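Local coordinates for protein beta-N-acetylhexosaminidase (Beutenbergia cavernae, PDB 5BU9) that probably hydrolyses terminal non-reducing N-acetyl-D-hexosamine residues of N-acetyl-beta-D-hexosaminides, as a member of glycosyl hydrolase family 3, at residues 130-135 with 179-184; 269-274 with 298-303. All blocks are in the same frame, centred on the assembly; numbering follows the deposited sequence.

Contact 1: residues 130-135 with 179-184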
loop_
_atom_site.group_PDB
_atom_site.type_symbol
_atom_site.label_atom_id
_atom_site.label_comp_id
_atom_site.label_asym_id
_atom_site.label_seq_id
_atom_site.Cartn_x
_atom_site.Cartn_y
_atom_site.Cartn_z
ATOM N N LEU A 130 -4.219 1.510 -3.948
ATOM C CA LEU A 130 -4.038 1.135 -2.541
ATOM C C LEU A 130 -5.426 1.021 -1.887
ATOM O O LEU A 130 -5.876 1.888 -1.113
ATOM C CB LEU A 130 -3.123 2.140 -1.803
ATOM C CG LEU A 130 -1.776 2.455 -2.465
ATOM C CD1 LEU A 130 -0.884 3.226 -1.496
ATOM C CD2 LEU A 130 -1.054 1.192 -2.943
ATOM N N ALA A 131 -6.090 -0.083 -2.214
ATOM C CA ALA A 131 -7.468 -0.378 -1.810
ATOM C C ALA A 131 -7.707 -1.764 -2.408
ATOM O O ALA A 131 -7.003 -2.125 -3.325
ATOM C CB ALA A 131 -8.462 0.682 -2.367
ATOM N N PRO A 132 -8.695 -2.539 -1.926
ATOM C CA PRO A 132 -9.711 -2.202 -0.930
ATOM C C PRO A 132 -9.239 -2.385 0.509
ATOM O O PRO A 132 -8.372 -3.203 0.789
ATOM C CB PRO A 132 -10.830 -3.190 -1.251
ATOM C CG PRO A 132 -10.055 -4.453 -1.703
ATOM C CD PRO A 132 -8.850 -3.924 -2.429
ATOM N N VAL A 133 -9.841 -1.621 1.408
ATOM C CA VAL A 133 -9.755 -1.847 2.851
ATOM C C VAL A 133 -10.449 -3.146 3.248
ATOM O O VAL A 133 -11.650 -3.297 3.069
ATOM C CB VAL A 133 -10.374 -0.666 3.613
ATOM C CG1 VAL A 133 -10.557 -0.997 5.058
ATOM C CG2 VAL A 133 -9.517 0.574 3.454
HETATM N N MSE A 134 -9.705 -4.086 3.805
HETATM C CA MSE A 134 -10.327 -5.312 4.289
HETATM C C MSE A 134 -10.271 -5.407 5.808
HETATM O O MSE A 134 -10.451 -6.484 6.377
HETATM C CB MSE A 134 -9.673 -6.527 3.645
HETATM C CG MSE A 134 -9.800 -6.488 2.134
HETATM SE SE MSE A 134 -9.507 -8.213 1.298
HETATM C CE MSE A 134 -11.276 -8.982 1.635
ATOM N N ASP A 135 -10.024 -4.264 6.445
ATOM C CA ASP A 135 -10.087 -4.147 7.879
ATOM C C ASP A 135 -11.514 -4.459 8.274
ATOM O O ASP A 135 -12.429 -4.111 7.546
ATOM C CB ASP A 135 -9.713 -2.729 8.353
ATOM C CG ASP A 135 -8.269 -2.371 8.079
ATOM O OD1 ASP A 135 -7.359 -3.190 8.381
ATOM O OD2 ASP A 135 -8.057 -1.247 7.566
ATOM N N VAL A 179 -6.111 -2.580 -13.326
ATOM C CA VAL A 179 -5.571 -1.957 -12.113
ATOM C C VAL A 179 -5.486 -2.969 -11.001
ATOM O O VAL A 179 -6.519 -3.465 -10.544
ATOM C CB VAL A 179 -6.428 -0.769 -11.631
ATOM C CG1 VAL A 179 -5.708 -0.082 -10.490
ATOM C CG2 VAL A 179 -6.703 0.180 -12.759
ATOM N N GLU A 180 -4.270 -3.265 -10.542
ATOM C CA GLU A 180 -4.109 -4.187 -9.427
ATOM C C GLU A 180 -4.491 -3.497 -8.138
ATOM O O GLU A 180 -4.490 -2.268 -8.072
ATOM C CB GLU A 180 -2.674 -4.723 -9.339
ATOM C CG GLU A 180 -2.461 -6.020 -10.159
ATOM C CD GLU A 180 -3.226 -7.239 -9.600
ATOM O OE1 GLU A 180 -3.111 -8.335 -10.213
ATOM O OE2 GLU A 180 -3.928 -7.109 -8.555
ATOM N N THR A 181 -4.816 -4.289 -7.119
ATOM C CA THR A 181 -5.220 -3.737 -5.832
ATOM C C THR A 181 -4.237 -4.129 -4.722
ATOM O O THR A 181 -3.426 -5.044 -4.889
ATOM C CB THR A 181 -6.625 -4.206 -5.469
ATOM O OG1 THR A 181 -6.738 -5.609 -5.749
ATOM C CG2 THR A 181 -7.668 -3.432 -6.306
ATOM N N VAL A 182 -4.281 -3.390 -3.622
ATOM C CA VAL A 182 -3.513 -3.706 -2.426
ATOM C C VAL A 182 -4.468 -3.852 -1.255
ATOM O O VAL A 182 -5.054 -2.870 -0.840
ATOM C CB VAL A 182 -2.500 -2.615 -2.145
ATOM C CG1 VAL A 182 -1.676 -2.965 -0.899
ATOM C CG2 VAL A 182 -1.605 -2.396 -3.400
ATOM N N ILE A 183 -4.673 -5.052 -0.724
ATOM C CA ILE A 183 -5.622 -5.150 0.395
ATOM C C ILE A 183 -4.926 -4.603 1.649
ATOM O O ILE A 183 -3.721 -4.802 1.835
ATOM C CB ILE A 183 -6.157 -6.598 0.569
ATOM C CG1 ILE A 183 -5.029 -7.590 0.779
ATOM C CG2 ILE A 183 -6.943 -7.024 -0.668
ATOM C CD1 ILE A 183 -5.547 -8.934 1.193
ATOM N N LYS A 184 -5.652 -3.857 2.474
ATOM C CA LYS A 184 -5.028 -3.141 3.603
ATOM C C LYS A 184 -6.014 -3.083 4.795
ATOM O O LYS A 184 -7.222 -3.210 4.573
ATOM C CB LYS A 184 -4.607 -1.753 3.140
ATOM C CG LYS A 184 -5.756 -0.815 2.745
ATOM C CD LYS A 184 -5.152 0.451 2.152
ATOM C CE LYS A 184 -6.160 1.564 2.039
ATOM N NZ LYS A 184 -5.602 2.795 1.344
#

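Contact 2: residues 269-274 with 298-303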
loop_
_atom_site.group_PDB
_atom_site.type_symbol
_atom_site.label_atom_id
_atom_site.label_comp_id
_atom_site.label_asym_id
_atom_site.label_seq_id
_atom_site.Cartn_x
_atom_site.Cartn_y
_atom_site.Cartn_z
ATOM N N ASP A 269 2.335 4.177 4.847
ATOM C CA ASP A 269 3.307 5.259 4.757
ATOM C C ASP A 269 4.174 5.342 6.005
ATOM O O ASP A 269 3.629 5.453 7.087
ATOM C CB ASP A 269 2.625 6.617 4.589
ATOM C CG ASP A 269 3.605 7.744 4.822
ATOM O OD1 ASP A 269 4.496 7.899 3.953
ATOM O OD2 ASP A 269 3.550 8.389 5.905
ATOM N N VAL A 270 5.503 5.302 5.888
ATOM C CA VAL A 270 6.347 5.425 7.082
ATOM C C VAL A 270 7.073 6.769 7.116
ATOM O O VAL A 270 7.892 7.018 8.005
ATOM C CB VAL A 270 7.359 4.276 7.170
ATOM C CG1 VAL A 270 6.618 2.955 7.411
ATOM C CG2 VAL A 270 8.245 4.220 5.884
ATOM N N SER A 271 6.806 7.621 6.131
ATOM C CA SER A 271 7.535 8.885 5.983
ATOM C C SER A 271 7.190 9.892 7.086
ATOM O O SER A 271 8.098 10.508 7.626
ATOM C CB SER A 271 7.294 9.516 4.593
ATOM O OG SER A 271 6.031 10.154 4.466
ATOM N N ALA A 272 5.905 10.078 7.419
ATOM C CA ALA A 272 5.542 11.113 8.390
ATOM C C ALA A 272 4.604 10.623 9.511
ATOM O O ALA A 272 4.389 11.330 10.502
ATOM C CB ALA A 272 4.912 12.312 7.664
ATOM N N ALA A 273 4.046 9.429 9.352
ATOM C CA ALA A 273 3.177 8.826 10.364
ATOM C C ALA A 273 3.835 8.837 11.754
ATOM O O ALA A 273 4.953 8.291 11.943
ATOM C CB ALA A 273 2.816 7.398 9.954
ATOM N N GLU A 274 3.142 9.449 12.706
ATOM C CA GLU A 274 3.693 9.698 14.021
ATOM C C GLU A 274 4.114 8.393 14.685
ATOM O O GLU A 274 5.088 8.369 15.403
ATOM C CB GLU A 274 2.686 10.426 14.912
ATOM C CG GLU A 274 3.250 10.888 16.251
ATOM C CD GLU A 274 4.382 11.932 16.108
ATOM O OE1 GLU A 274 4.601 12.482 14.984
ATOM O OE2 GLU A 274 5.052 12.196 17.131
ATOM N N VAL A 298 6.858 5.745 0.885
ATOM C CA VAL A 298 7.352 7.048 1.382
ATOM C C VAL A 298 6.546 8.155 0.683
ATOM O O VAL A 298 7.028 8.789 -0.238
ATOM C CB VAL A 298 8.875 7.189 1.137
ATOM C CG1 VAL A 298 9.440 8.386 1.861
ATOM C CG2 VAL A 298 9.597 5.927 1.602
ATOM N N SER A 299 5.299 8.361 1.115
ATOM C CA SER A 299 4.339 9.180 0.370
ATOM C C SER A 299 4.207 10.608 0.894
ATOM O O SER A 299 4.475 11.562 0.165
ATOM C CB SER A 299 2.966 8.507 0.385
ATOM O OG SER A 299 2.616 8.086 1.707
ATOM N N ALA A 300 3.800 10.750 2.158
ATOM C CA ALA A 300 3.490 12.062 2.726
ATOM C C ALA A 300 4.705 12.979 2.614
ATOM O O ALA A 300 4.587 14.122 2.203
ATOM C CB ALA A 300 3.020 11.935 4.231
ATOM N N ASP A 301 5.879 12.471 2.994
ATOM C CA ASP A 301 7.079 13.295 2.980
ATOM C C ASP A 301 8.144 12.645 2.120
ATOM O O ASP A 301 9.000 11.937 2.639
ATOM C CB ASP A 301 7.597 13.504 4.404
ATOM C CG ASP A 301 8.893 14.324 4.463
ATOM O OD1 ASP A 301 9.299 14.895 3.424
ATOM O OD2 ASP A 301 9.492 14.405 5.577
ATOM N N PRO A 302 8.105 12.903 0.811
ATOM C CA PRO A 302 9.065 12.243 -0.083
ATOM C C PRO A 302 10.500 12.773 0.100
ATOM O O PRO A 302 11.430 12.182 -0.430
ATOM C CB PRO A 302 8.525 12.540 -1.487
ATOM C CG PRO A 302 7.616 13.777 -1.317
ATOM C CD PRO A 302 7.133 13.776 0.116
ATOM N N SER A 303 10.703 13.826 0.884
ATOM C CA SER A 303 12.058 14.386 0.993
ATOM C C SER A 303 13.025 13.435 1.662
ATOM O O SER A 303 14.225 13.612 1.525
ATOM C CB SER A 303 12.083 15.730 1.748
ATOM O OG SER A 303 11.866 15.533 3.136
HETATM O O HOH W 1 8.897 13.151 7.766
#

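Contact 1: residues 130-135 with 179-184
Lys184 sets CG between its backbone N and carbonyl carbon (chi1 65°) and runs extended beyond it, bringing NZ to Leu130 O, while Met134 turns CG anti to its carbonyl carbon (chi1 -59°), bringing CG close to Ile183. The two segments are neighbours in the parallel barrel of the TIM-type domain: 130-135 continues strand 128-129 as a loop, beside strand 180-186. NZ donates to Leu130 O over 2.6 Å, approaching from above the carbonyl plane, 37° out of it. The same amine forms a salt bridge with Glu81 and a hydrogen bond to a bound glycerol, which probably comes from the crystallisation liquor but may mark a pocket. Lys184 and His185 begin the Lys-His-Phe-Pro-Gly signature of family 3 hexosaminidases.

Backbone bonds flank this side-chain link. Val182 N donates at 3.0 Å to Ala131 O, the carbonyl oxygen of the cis peptide bond to Pro132. Farther on, the backbone of Lys184 bridges Val133 in parallel fashion: Lys184 N donates to Pro132 O at 3.3 Å, and Lys184 O accepts from Met134 N at 2.7 Å.

Apolar contacts accompany these bonds. Val133 CG2 rests on Lys184 CE at 3.8 Å, so the aliphatic stem of the lysine is packed as well as its amine bonded. The ring of Pro132 crosses Thr181 at about a right angle, with Pro132 CD 3.8 Å from Thr181 CB. Met134, present as selenomethionine, crosses Ile183 obliquely, with SE 3.4 Å from Ile183 CG2. Leu130 and Val182 instead lie side by side, pointing the same way, with Leu130 CD2 3.7 Å from Val182 CG2.

Contact 2: residues 269-274 with 298-303
Asp269 and Ser271 join Ser299, Ala300 and Asp301 in a polar, partly buried contact between two loops of the TIM barrel, one following strand 264-267 and the other strand 296-298. With CG anti to its backbone N (chi1 167°), Asp269 directs CG toward 298-303, where its carboxylate bonds to that loop as well as to its own. OD1 accepts from Ser299 N at 3.0 Å, nearly along its own C-O axis, and more weakly from Ser299 OG and Ala300 N. In its own loop, Ser271 N meets OD1 from above the carboxylate plane, forming an Asx turn, while Ser271 OG donates to its syn lone pair at 2.8 Å. The other oxygen, OD2, receives Ala272 N on its syn side at 3.3 Å, so both oxygens brace the turn.

A water donates to both Ser271 O and Asp301 OD2. Carbon contacts adjoin this network: Ser271 CB lies against Val298 CG1, and the methyls of Ala272 and Ala300 meet with their CB atoms 3.9 Å apart. Arg284 NH1, outside the two segments, donates a hydrogen bond to Val270 O.

Ser271 OG is both acceptor, from Asp301 N at 2.7 Å, and donor, to Asp269 OD1, so it links the two segments; three full bonds on OD1, from Ser271 N, Ser271 OG and Ser299 N, with two weak ones, fix the carboxylate's rotation and tie the loops together.

From the N terminus, the chain lays down strands 15-20, 39-43, 75-82 and 128-129 before contact 1 opens. That contact closes across the excursion containing helix 160-176, setting the loop after 128-129 beside strand 180-186. Strands 227-230 and 264-267 follow; contact 2 then closes a later loop through helix 281-291 and strand 296-298. The contacts lie in series, neither nested nor crossed. Contact 1 is buried deep in the barrel, whereas contact 2 joins loops where 264-267 and 296-298 end, next to the closure of 296-298 on 15-20. Their centres are about 19 Å apart and their nearest atoms about 7 Å, without touching.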